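Local coordinates for Rx protein (Solanum tuberosum, PDB 4M70) that probably acts, through this N-terminal coiled-coil domain and the rest of an NB-LRR receptor, in plant defence against pathogens, including the hypersensitive response, at residues A[10-13]-A[14-18]; A[62-65]-A[66-70]. All blocks are in the same frame, centred on the assembly; numbering follows the deposited sequence.

Interaction 1 (A[10-13]-A[14-18]); sequences VTSL and MRTIH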
# COMPACT_ATOMS: atom_id res chain seq x y z
N VAL A 10 -1.97 8.63 5.84
CA VAL A 10 -2.89 7.86 5.02
C VAL A 10 -3.56 8.75 3.97
O VAL A 10 -3.73 8.35 2.82
CB VAL A 10 -3.96 7.12 5.88
CG1 VAL A 10 -5.05 6.52 5.00
CG2 VAL A 10 -3.31 6.04 6.73
N THR A 11 -3.90 9.97 4.36
CA THR A 11 -4.48 10.94 3.43
C THR A 11 -3.51 11.24 2.28
O THR A 11 -3.89 11.27 1.10
CB THR A 11 -4.82 12.27 4.14
OG1 THR A 11 -5.78 12.02 5.18
CG2 THR A 11 -5.39 13.28 3.15
N SER A 12 -2.25 11.43 2.65
CA SER A 12 -1.22 11.70 1.66
C SER A 12 -1.04 10.50 0.72
O SER A 12 -0.87 10.68 -0.49
CB SER A 12 0.09 12.06 2.36
OG SER A 12 1.08 12.43 1.42
N LEU A 13 -1.12 9.29 1.27
CA LEU A 13 -1.01 8.07 0.47
C LEU A 13 -2.18 7.93 -0.51
O LEU A 13 -2.00 7.48 -1.65
CB LEU A 13 -0.90 6.84 1.37
CG LEU A 13 -0.79 5.49 0.66
CD1 LEU A 13 0.33 5.52 -0.38
CD2 LEU A 13 -0.57 4.35 1.65
N MET A 14 -3.38 8.29 -0.05
CA MET A 14 -4.57 8.28 -0.89
C MET A 14 -4.35 9.22 -2.07
O MET A 14 -4.58 8.86 -3.24
CB MET A 14 -5.80 8.70 -0.07
CG MET A 14 -6.33 7.60 0.87
SD MET A 14 -7.27 8.21 2.30
CE MET A 14 -8.69 8.96 1.51
N ARG A 15 -3.91 10.43 -1.76
CA ARG A 15 -3.63 11.44 -2.79
C ARG A 15 -2.57 10.96 -3.79
O ARG A 15 -2.69 11.17 -5.00
CB ARG A 15 -3.22 12.75 -2.12
CG ARG A 15 -3.54 14.01 -2.90
CD ARG A 15 -3.54 15.22 -1.98
NE ARG A 15 -2.37 15.23 -1.11
CZ ARG A 15 -2.40 15.46 0.20
NH1 ARG A 15 -3.55 15.71 0.82
NH2 ARG A 15 -1.27 15.43 0.90
N THR A 16 -1.53 10.30 -3.27
CA THR A 16 -0.46 9.76 -4.10
C THR A 16 -0.97 8.68 -5.03
O THR A 16 -0.61 8.63 -6.22
CB THR A 16 0.68 9.19 -3.22
OG1 THR A 16 1.26 10.24 -2.44
CG2 THR A 16 1.75 8.52 -4.08
N ILE A 17 -1.85 7.84 -4.50
CA ILE A 17 -2.46 6.78 -5.29
C ILE A 17 -3.28 7.38 -6.43
O ILE A 17 -3.18 6.93 -7.57
CB ILE A 17 -3.32 5.85 -4.42
CG1 ILE A 17 -2.43 4.89 -3.63
CG2 ILE A 17 -4.30 5.06 -5.27
CD1 ILE A 17 -3.16 4.09 -2.58
N HIS A 18 -4.08 8.40 -6.13
CA HIS A 18 -4.82 9.06 -7.20
C HIS A 18 -3.92 9.71 -8.26
O HIS A 18 -4.23 9.67 -9.46
CB HIS A 18 -5.84 10.06 -6.65
CG HIS A 18 -7.20 9.46 -6.43
ND1 HIS A 18 -8.27 10.18 -5.96
CD2 HIS A 18 -7.65 8.19 -6.62
CE1 HIS A 18 -9.33 9.39 -5.87
NE2 HIS A 18 -8.98 8.18 -6.27

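Interaction 2 (A[62-65]-A[66-70]); sequences IVEV and AYTTE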
# COMPACT_ATOMS: atom_id res chain seq x y z
N ILE A 62 2.33 3.12 11.21
CA ILE A 62 1.47 3.54 10.10
C ILE A 62 2.08 4.69 9.30
O ILE A 62 2.09 4.67 8.07
CB ILE A 62 0.07 3.96 10.60
CG1 ILE A 62 -0.71 2.75 11.13
CG2 ILE A 62 -0.73 4.60 9.47
CD1 ILE A 62 -2.09 3.10 11.66
N VAL A 63 2.58 5.69 10.01
CA VAL A 63 3.19 6.85 9.37
C VAL A 63 4.36 6.48 8.47
O VAL A 63 4.37 6.83 7.27
CB VAL A 63 3.64 7.89 10.42
CG1 VAL A 63 4.64 8.89 9.82
CG2 VAL A 63 2.44 8.62 10.99
N GLU A 64 5.33 5.75 9.02
CA GLU A 64 6.50 5.39 8.22
C GLU A 64 6.12 4.47 7.06
O GLU A 64 6.59 4.67 5.94
CB GLU A 64 7.64 4.83 9.08
CG GLU A 64 8.93 4.73 8.27
CD GLU A 64 10.18 4.52 9.11
OE1 GLU A 64 10.08 4.40 10.35
OE2 GLU A 64 11.29 4.52 8.52
N VAL A 65 5.28 3.46 7.33
CA VAL A 65 4.84 2.57 6.26
C VAL A 65 4.17 3.34 5.11
O VAL A 65 4.48 3.12 3.94
CB VAL A 65 3.87 1.47 6.78
CG1 VAL A 65 3.13 0.80 5.63
CG2 VAL A 65 4.63 0.44 7.61
N ALA A 66 3.28 4.26 5.46
CA ALA A 66 2.55 5.04 4.47
C ALA A 66 3.48 5.92 3.63
O ALA A 66 3.38 5.97 2.40
CB ALA A 66 1.48 5.88 5.14
N TYR A 67 4.38 6.63 4.31
CA TYR A 67 5.30 7.52 3.61
C TYR A 67 6.25 6.73 2.68
O TYR A 67 6.48 7.13 1.52
CB TYR A 67 6.03 8.40 4.62
CG TYR A 67 5.12 9.47 5.19
CD1 TYR A 67 4.05 9.97 4.45
CD2 TYR A 67 5.29 9.95 6.48
CE1 TYR A 67 3.20 10.93 4.97
CE2 TYR A 67 4.44 10.92 7.01
CZ TYR A 67 3.40 11.40 6.25
OH TYR A 67 2.55 12.36 6.76
N THR A 68 6.76 5.61 3.18
CA THR A 68 7.62 4.72 2.38
C THR A 68 6.89 4.24 1.12
O THR A 68 7.43 4.29 -0.01
CB THR A 68 8.07 3.49 3.21
OG1 THR A 68 8.73 3.93 4.40
CG2 THR A 68 9.00 2.60 2.41
N THR A 69 5.66 3.79 1.32
CA THR A 69 4.83 3.33 0.22
C THR A 69 4.64 4.45 -0.79
O THR A 69 4.65 4.22 -2.01
CB THR A 69 3.46 2.86 0.72
OG1 THR A 69 3.63 1.85 1.73
CG2 THR A 69 2.63 2.32 -0.44
N GLU A 70 4.47 5.67 -0.28
CA GLU A 70 4.32 6.84 -1.12
C GLU A 70 5.51 7.00 -2.04
O GLU A 70 5.36 7.18 -3.25
CB GLU A 70 4.22 8.10 -0.27
CG GLU A 70 2.86 8.71 -0.20
CD GLU A 70 2.91 10.08 0.39
OE1 GLU A 70 3.95 10.43 0.98
OE2 GLU A 70 1.92 10.82 0.25

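Interaction 1 (A[10-13]-A[14-18])
Val10 and Met14, one turn apart on helix 4-24, meet through branch and thioether: CG1 of Val10 lies 3.9 Å from SD of Met14. CG of Met14 lies beside its own backbone N (chi1 -77°), which brings the chain back along the Val10 carbonyl and SD to the Val10 branch. Leu13 and Ile17 make a looser apolar pair, CG of Leu13 standing 4.3 Å from CD1 of Ile17.

The polar surface is built differently. Arg15 has CG anti to the backbone N (chi1 -152°) and a bend at chi3, which together carry the guanidinium back toward the N-terminus. One face of that flat group covers Ser12 CA and Thr11 O; NH1 comes 3.8 Å from the methyl CG2 of Thr11, and NH2 is likewise 3.8 Å from Ser12 OG.

Main-chain bonds of the i to i+4 kind run through the segment, among them Arg15 N to Thr11 O at 3.0 Å with an angle of 167° at the hydrogen. Thr16 OG1 lies 2.9 Å from Ser12 O, but its single proton has a competing acceptor in the carboxylate of Glu70, to which Thr16 is hydrogen-bonded. Thr11 OG1 bonds back to Tyr7 O and also to Arg39.

Within the four-helix coiled-coil (CC) domain, two helices cover this turn. Val10 packs on Ile62 and Thr16 on Val73 of helix 56-81, while Leu13 and Ile17 share Leu35 of helix 29-42 and Met14 touches Tyr32 and Arg39 there.

Interaction 2 (A[62-65]-A[66-70])
The Tyr67 ring has Val63 along one flank, with the two side chains side by side and pointing the same way. CG1 of Val63 lies 3.5 Å from CE2 of Tyr67 and almost as near CD2. The carbonyl oxygen of Val63 approaches obliquely from the same side of the ring plane, 3.3 Å from CD2 of Tyr67, while also accepting the Tyr67 N-H.

These turns belong to helix 56-81 of the four-helix coiled-coil (CC) domain, and the main-chain i to i+4 pattern is doubled at two threonines. With Thr68 OG1 beside its own backbone N (chi1 -56°), the hydroxyl turns back to Glu64 O at 2.7 Å, and Thr68 N reaches the same oxygen at 2.9 Å. The hydroxyl stands 40° out of the carbonyl plane, and the two donors arrive from opposite faces. Thr69 repeats this on Val65 O, its OG1 at 2.7 Å, again with N and OG1 on opposite faces.

Ala66 N bonds to Ile62 O, and the small Ala66 and Tyr67 both lie against Ala9 of helix 4-24. Ile62 packs on Thr110 and Val111 of helix 86-119, whereas Val65 and Thr69 each pack on an aromatic side chain of another protein.

Interactions 1 and 2 lie on two neighbouring helices, 4-24 and 56-81, with centres about 10 Å apart, and they touch directly: CD1 of Leu13 is 3.9 Å from CG2 of Thr69. Interaction 1 is largely core, with aliphatic and thioether groups turned inward and the guanidinium on its exposed side. Interaction 2 is only partly buried, and its outer side reaches a chain of another protein. Threonine hydroxyls separate them chemically: in 62-70 they turn to their own helix's carbonyls, whereas in 10-18 that of Thr16 also links to the other helix. Helix 29-42 flanks interaction 1, and helix 86-119 flanks interaction 2.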